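Local coordinates for hydrogenase (NiFe) small subunit HydA (Allochromatium vinosum, PDB 3MYR), which carries the iron-sulfur clusters of a heterodimeric [NiFe] hydrogenase and probably passes electrons between the large subunit's hydrogen chemistry and an external acceptor, at residues V6-F11 and I71-I76; A106-G111 and P140-P145. One frame throughout, in Å; residues are numbered along the deposited sequence.

Both contacts belong to one sheet in the N-terminal, flavodoxin-like part of the small subunit. They come in series along the chain: contact 1 closes before contact 2 opens. Their centres lie about 10 Å apart. Strands 69-77 and 106-110 are neighbours, so the four strands run 5-10, 69-77, 106-110, 141-144 across the sheet, all parallel. Probable hydrogen bonds join the contacts, Val72 N to Ile108 O at 2.8 Å and Val110 N to Val72 O at 3.0 Å. The strands' C-terminal ends share one edge of the sheet. There Asp73 of contact 1 and Gly111 of contact 2 touch the [4Fe-4S] cluster bound by Cys14, Cys17, Cys113 and Cys147, so this edge helps form its pocket.

Contact 1 (V6-F11 and I71-I76); sequences VIWLSF and IVDGSI
The indole of Trp8 lies over Ile71. Methyl CG2 of Ile71 sits over one ring face, 3.7 Å from the centroid of the six-membered ring and 15° off its normal, a CH-pi contact. Trp8 CG is anti to the backbone N (chi1 -170°), which swings the ring toward the neighbouring strand. Ile71 CD1 also reaches the benzo rim, at Trp8 CZ3, and meets Val6 CG1 at 3.9 Å. The pyrrole end of the indole lies near Asp73, with NE1 3.6 Å from Asp73 CB. The carboxylate stands almost perpendicular to the ring, 89° between planes. An alanine in place of Trp8 would probably leave a gap over Ile71 CG2 and strip His42 of its stacking partner.

The backbones pair as parallel strands of a flavodoxin-like sheet. Four hydrogen bonds join them, from Ile71 N to Ile7 O through to Phe11 N and Asp73 O, the last 2.8 Å long. Asp73 ends the regular pairing beside Cys17 and the [4Fe-4S] cluster that Cys17 binds with Cys14, Cys113 and Cys147. Its OD2 lies close to Glu13 OE2, which probably sets like charges side by side.

On the other face, Leu9 and Val72 meet loosely. Phe11 fills in beyond them. Its CD2 touches Val72 CG1 and Ile76 CG1, each at 3.5 Å, and its CB lies 3.3 Å from Ser75 O. Gly74 has a positive phi; a CB there would press on Phe11 C and on the carbonyl of Asp73. Helix 93-101 packs on Phe11 through Asn93 and Leu97.

Contact 2 (A106-G111 and P140-P145); sequences AVIAVG and PVINVP
Ala106 and Pro140 open the pairing, with their CB atoms 4.3 Å apart. Val107 then begins the backbone ladder: its N-H is given to Pro140 O, and its O accepts from Ile142 N at 2.8 Å. Its side chain meets Val141 on the same face, CB to CG2 at 4.1 Å.

Ile108 points to the other face. It lies beside Ile142, both side chains directed the same way, and its CG1 meets Ile142 CD1 at 4.2 Å. CG2 of Ile108, anti to the backbone N, leads along the sheet and touches Val144 CG2 at 3.8 Å.

Ala109 returns to the face of Val107. Its N donates to Ile142 O, and its O takes the N-H of Val144. The small CB leaves room for the amide of Asn143. With CG anti to its own carbonyl carbon (chi1 -73°), that amide leans toward strand 106-110 and brings OD1 to 3.4 Å from Ala109 CB. Its other end, ND2, is hydrogen-bonded to Tyr173 O.

Val110 adds a CA-H...O contact to Val144 O. The same carbonyl accepts Gly111 N at 2.7 Å, with the donor tilted 35° from the carbonyl plane. Gly111 has a positive phi (94°), where a CB would run into the carbonyl of Val110. It touches the [4Fe-4S] cluster held by Cys14, Cys17, Cys113 and Cys147 at the C-terminal end of the strand.

The connection between the two parallel strands holds helices 111-116, 118-121 and 132-135 and short strand 129-130, antiparallel to 69-77. Val132 of helix 132-135 packs on the face of Val107, Ala109 and Val141, and helix 111-116 reaches Ala109, Asn143 and Pro145. On the other face, Leu167 and Pro176 meet Ile142, and Pro149 meets Val110. Strand 69-77 flanks 106-110 along its other edge.

Contact 1 (V6-F11 and I71-I76)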
loop_
_atom_site.group_PDB
_atom_site.type_symbol
_atom_site.label_atom_id
_atom_site.label_comp_id
_atom_site.label_asym_id
_atom_site.label_seq_id
_atom_site.Cartn_x
_atom_site.Cartn_y
_atom_site.Cartn_z
ATOM N N VAL A 6 -2.443 -15.157 -18.465
ATOM C CA VAL A 6 -2.538 -15.110 -17.005
ATOM C C VAL A 6 -3.566 -14.063 -16.553
ATOM O O VAL A 6 -3.552 -12.915 -17.020
ATOM C CB VAL A 6 -1.184 -14.827 -16.380
ATOM C CG1 VAL A 6 -1.371 -14.659 -14.846
ATOM C CG2 VAL A 6 -0.177 -15.989 -16.723
ATOM N N ILE A 7 -4.542 -14.483 -15.758
ATOM C CA ILE A 7 -5.532 -13.589 -15.241
ATOM C C ILE A 7 -5.338 -13.496 -13.718
ATOM O O ILE A 7 -5.333 -14.537 -13.027
ATOM C CB ILE A 7 -6.936 -14.097 -15.502
ATOM C CG1 ILE A 7 -7.213 -13.998 -17.036
ATOM C CG2 ILE A 7 -7.985 -13.114 -14.801
ATOM C CD1 ILE A 7 -8.556 -14.669 -17.443
ATOM N N TRP A 8 -5.138 -12.266 -13.221
ATOM C CA TRP A 8 -4.851 -12.013 -11.820
ATOM C C TRP A 8 -6.133 -11.476 -11.177
ATOM O O TRP A 8 -6.604 -10.375 -11.552
ATOM C CB TRP A 8 -3.691 -11.015 -11.674
ATOM C CG TRP A 8 -3.237 -10.930 -10.240
ATOM C CD1 TRP A 8 -3.938 -10.365 -9.181
ATOM C CD2 TRP A 8 -2.001 -11.402 -9.686
ATOM N NE1 TRP A 8 -3.170 -10.395 -8.037
ATOM C CE2 TRP A 8 -1.995 -11.051 -8.314
ATOM C CE3 TRP A 8 -0.846 -12.023 -10.235
ATOM C CZ2 TRP A 8 -0.893 -11.303 -7.482
ATOM C CZ3 TRP A 8 0.185 -12.348 -9.390
ATOM C CH2 TRP A 8 0.165 -11.954 -8.025
ATOM N N LEU A 9 -6.738 -12.242 -10.259
ATOM C CA LEU A 9 -7.966 -11.762 -9.570
ATOM C C LEU A 9 -7.583 -11.263 -8.213
ATOM O O LEU A 9 -6.888 -11.984 -7.440
ATOM C CB LEU A 9 -8.982 -12.909 -9.409
ATOM C CG LEU A 9 -9.425 -13.606 -10.724
ATOM C CD1 LEU A 9 -10.354 -14.801 -10.451
ATOM C CD2 LEU A 9 -10.090 -12.511 -11.540
ATOM N N SER A 10 -8.035 -10.062 -7.865
ATOM C CA SER A 10 -7.719 -9.469 -6.542
ATOM C C SER A 10 -9.009 -9.364 -5.740
ATOM O O SER A 10 -9.931 -8.667 -6.167
ATOM C CB SER A 10 -7.136 -8.044 -6.761
ATOM O OG SER A 10 -5.950 -8.174 -7.500
ATOM N N PHE A 11 -9.118 -10.044 -4.607
ATOM C CA PHE A 11 -10.437 -10.062 -3.923
ATOM C C PHE A 11 -10.326 -9.362 -2.542
ATOM O O PHE A 11 -9.996 -8.147 -2.497
ATOM C CB PHE A 11 -10.900 -11.539 -3.848
ATOM C CG PHE A 11 -11.296 -12.129 -5.217
ATOM C CD1 PHE A 11 -12.058 -11.382 -6.118
ATOM C CD2 PHE A 11 -10.980 -13.439 -5.555
ATOM C CE1 PHE A 11 -12.558 -11.944 -7.313
ATOM C CE2 PHE A 11 -11.428 -14.005 -6.771
ATOM C CZ PHE A 11 -12.215 -13.257 -7.656
ATOM N N ILE A 71 -4.329 -16.458 -11.231
ATOM C CA ILE A 71 -3.717 -16.247 -9.901
ATOM C C ILE A 71 -4.725 -15.463 -9.055
ATOM O O ILE A 71 -5.403 -14.527 -9.585
ATOM C CB ILE A 71 -2.413 -15.479 -10.054
ATOM C CG1 ILE A 71 -1.477 -16.324 -10.982
ATOM C CG2 ILE A 71 -1.795 -15.226 -8.673
ATOM C CD1 ILE A 71 -0.126 -15.699 -11.259
ATOM N N VAL A 72 -4.968 -15.925 -7.816
ATOM C CA VAL A 72 -5.959 -15.220 -6.959
ATOM C C VAL A 72 -5.197 -14.727 -5.735
ATOM O O VAL A 72 -4.462 -15.495 -5.082
ATOM C CB VAL A 72 -7.044 -16.139 -6.407
ATOM C CG1 VAL A 72 -7.998 -15.363 -5.486
ATOM C CG2 VAL A 72 -7.783 -16.833 -7.495
ATOM N N ASP A 73 -5.441 -13.472 -5.405
ATOM C CA ASP A 73 -4.880 -12.762 -4.278
ATOM C C ASP A 73 -6.105 -12.447 -3.365
ATOM O O ASP A 73 -7.063 -11.830 -3.840
ATOM C CB ASP A 73 -4.317 -11.411 -4.822
ATOM C CG ASP A 73 -3.445 -10.778 -3.848
ATOM O OD1 ASP A 73 -3.360 -11.402 -2.772
ATOM O OD2 ASP A 73 -2.897 -9.679 -4.057
ATOM N N GLY A 74 -6.046 -12.744 -2.047
ATOM C CA GLY A 74 -7.162 -12.378 -1.119
ATOM C C GLY A 74 -8.155 -13.508 -0.922
ATOM O O GLY A 74 -8.322 -14.361 -1.786
ATOM N N SER A 75 -8.865 -13.480 0.193
ATOM C CA SER A 75 -9.956 -14.408 0.476
ATOM C C SER A 75 -11.206 -13.942 -0.258
ATOM O O SER A 75 -11.227 -12.875 -0.864
ATOM C CB SER A 75 -10.194 -14.507 2.004
ATOM O OG SER A 75 -10.534 -13.191 2.456
ATOM N N ILE A 76 -12.195 -14.812 -0.311
ATOM C CA ILE A 76 -13.446 -14.540 -0.999
ATOM C C ILE A 76 -14.607 -14.756 -0.004
ATOM O O ILE A 76 -14.693 -15.833 0.619
ATOM C CB ILE A 76 -13.602 -15.581 -2.123
ATOM C CG1 ILE A 76 -12.358 -15.496 -3.077
ATOM C CG2 ILE A 76 -14.917 -15.361 -2.920
ATOM C CD1 ILE A 76 -11.244 -16.605 -2.800
#

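Contact 2 (A106-G111 and P140-P145)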
loop_
_atom_site.group_PDB
_atom_site.type_symbol
_atom_site.label_atom_id
_atom_site.label_comp_id
_atom_site.label_asym_id
_atom_site.label_seq_id
_atom_site.Cartn_x
_atom_site.Cartn_y
_atom_site.Cartn_z
ATOM N N ALA A 106 -5.173 -23.993 -14.599
ATOM C CA ALA A 106 -4.788 -24.187 -13.189
ATOM C C ALA A 106 -5.013 -22.869 -12.481
ATOM O O ALA A 106 -5.195 -21.828 -13.137
ATOM C CB ALA A 106 -3.322 -24.623 -13.084
ATOM N N VAL A 107 -5.013 -22.910 -11.159
ATOM C CA VAL A 107 -5.215 -21.734 -10.314
ATOM C C VAL A 107 -4.095 -21.717 -9.247
ATOM O O VAL A 107 -3.826 -22.718 -8.578
ATOM C CB VAL A 107 -6.585 -21.812 -9.543
ATOM C CG1 VAL A 107 -6.866 -20.515 -8.791
ATOM C CG2 VAL A 107 -7.724 -22.104 -10.509
ATOM N N ILE A 108 -3.466 -20.569 -9.075
ATOM C CA ILE A 108 -2.528 -20.400 -7.986
ATOM C C ILE A 108 -3.154 -19.461 -7.019
ATOM O O ILE A 108 -3.556 -18.347 -7.387
ATOM C CB ILE A 108 -1.247 -19.722 -8.493
ATOM C CG1 ILE A 108 -0.565 -20.638 -9.507
ATOM C CG2 ILE A 108 -0.309 -19.393 -7.316
ATOM C CD1 ILE A 108 0.697 -19.959 -10.150
ATOM N N ALA A 109 -3.280 -19.929 -5.777
ATOM C CA ALA A 109 -3.690 -19.070 -4.697
ATOM C C ALA A 109 -2.413 -18.504 -4.051
ATOM O O ALA A 109 -1.682 -19.211 -3.347
ATOM C CB ALA A 109 -4.533 -19.906 -3.643
ATOM N N VAL A 110 -2.159 -17.233 -4.272
ATOM C CA VAL A 110 -0.958 -16.580 -3.737
ATOM C C VAL A 110 -1.323 -15.876 -2.443
ATOM O O VAL A 110 -2.335 -15.135 -2.363
ATOM C CB VAL A 110 -0.360 -15.611 -4.806
ATOM C CG1 VAL A 110 -1.343 -14.456 -5.004
ATOM C CG2 VAL A 110 0.909 -14.915 -4.230
ATOM N N GLY A 111 -0.527 -16.103 -1.400
ATOM C CA GLY A 111 -0.793 -15.430 -0.106
ATOM C C GLY A 111 -1.634 -16.348 0.789
ATOM O O GLY A 111 -2.474 -17.146 0.308
ATOM N N PRO A 140 -6.918 -27.916 -10.709
ATOM C CA PRO A 140 -5.685 -27.972 -9.962
ATOM C C PRO A 140 -5.459 -26.605 -9.279
ATOM O O PRO A 140 -5.536 -25.541 -9.961
ATOM C CB PRO A 140 -4.604 -28.158 -11.061
ATOM C CG PRO A 140 -5.366 -28.745 -12.257
ATOM C CD PRO A 140 -6.721 -28.014 -12.155
ATOM N N VAL A 141 -5.175 -26.630 -7.978
ATOM C CA VAL A 141 -4.936 -25.398 -7.220
ATOM C C VAL A 141 -3.553 -25.505 -6.581
ATOM O O VAL A 141 -3.236 -26.457 -5.879
ATOM C CB VAL A 141 -6.058 -25.103 -6.128
ATOM C CG1 VAL A 141 -5.611 -23.867 -5.189
ATOM C CG2 VAL A 141 -7.421 -24.740 -6.799
ATOM N N ILE A 142 -2.744 -24.501 -6.720
ATOM C CA ILE A 142 -1.430 -24.554 -6.054
ATOM C C ILE A 142 -1.458 -23.461 -5.001
ATOM O O ILE A 142 -1.724 -22.323 -5.342
ATOM C CB ILE A 142 -0.293 -24.200 -7.032
ATOM C CG1 ILE A 142 -0.207 -25.219 -8.156
ATOM C CG2 ILE A 142 1.061 -24.178 -6.318
ATOM C CD1 ILE A 142 0.712 -24.592 -9.261
ATOM N N ASN A 143 -1.183 -23.773 -3.740
ATOM C CA ASN A 143 -1.165 -22.750 -2.682
ATOM C C ASN A 143 0.226 -22.223 -2.471
ATOM O O ASN A 143 1.165 -23.010 -2.293
ATOM C CB ASN A 143 -1.638 -23.400 -1.398
ATOM C CG ASN A 143 -3.154 -23.658 -1.433
ATOM O OD1 ASN A 143 -3.870 -22.900 -2.083
ATOM N ND2 ASN A 143 -3.617 -24.711 -0.797
ATOM N N VAL A 144 0.389 -20.906 -2.519
ATOM C CA VAL A 144 1.688 -20.301 -2.356
ATOM C C VAL A 144 1.517 -19.278 -1.210
ATOM O O VAL A 144 1.336 -18.081 -1.449
ATOM C CB VAL A 144 2.189 -19.629 -3.700
ATOM C CG1 VAL A 144 3.644 -18.942 -3.519
ATOM C CG2 VAL A 144 2.261 -20.690 -4.842
ATOM N N PRO A 145 1.540 -19.748 0.044
ATOM C CA PRO A 145 1.119 -18.903 1.193
ATOM C C PRO A 145 2.291 -18.095 1.761
ATOM O O PRO A 145 3.424 -18.189 1.222
ATOM C CB PRO A 145 0.643 -19.900 2.198
ATOM C CG PRO A 145 1.428 -21.135 1.918
ATOM C CD PRO A 145 1.547 -21.172 0.375
#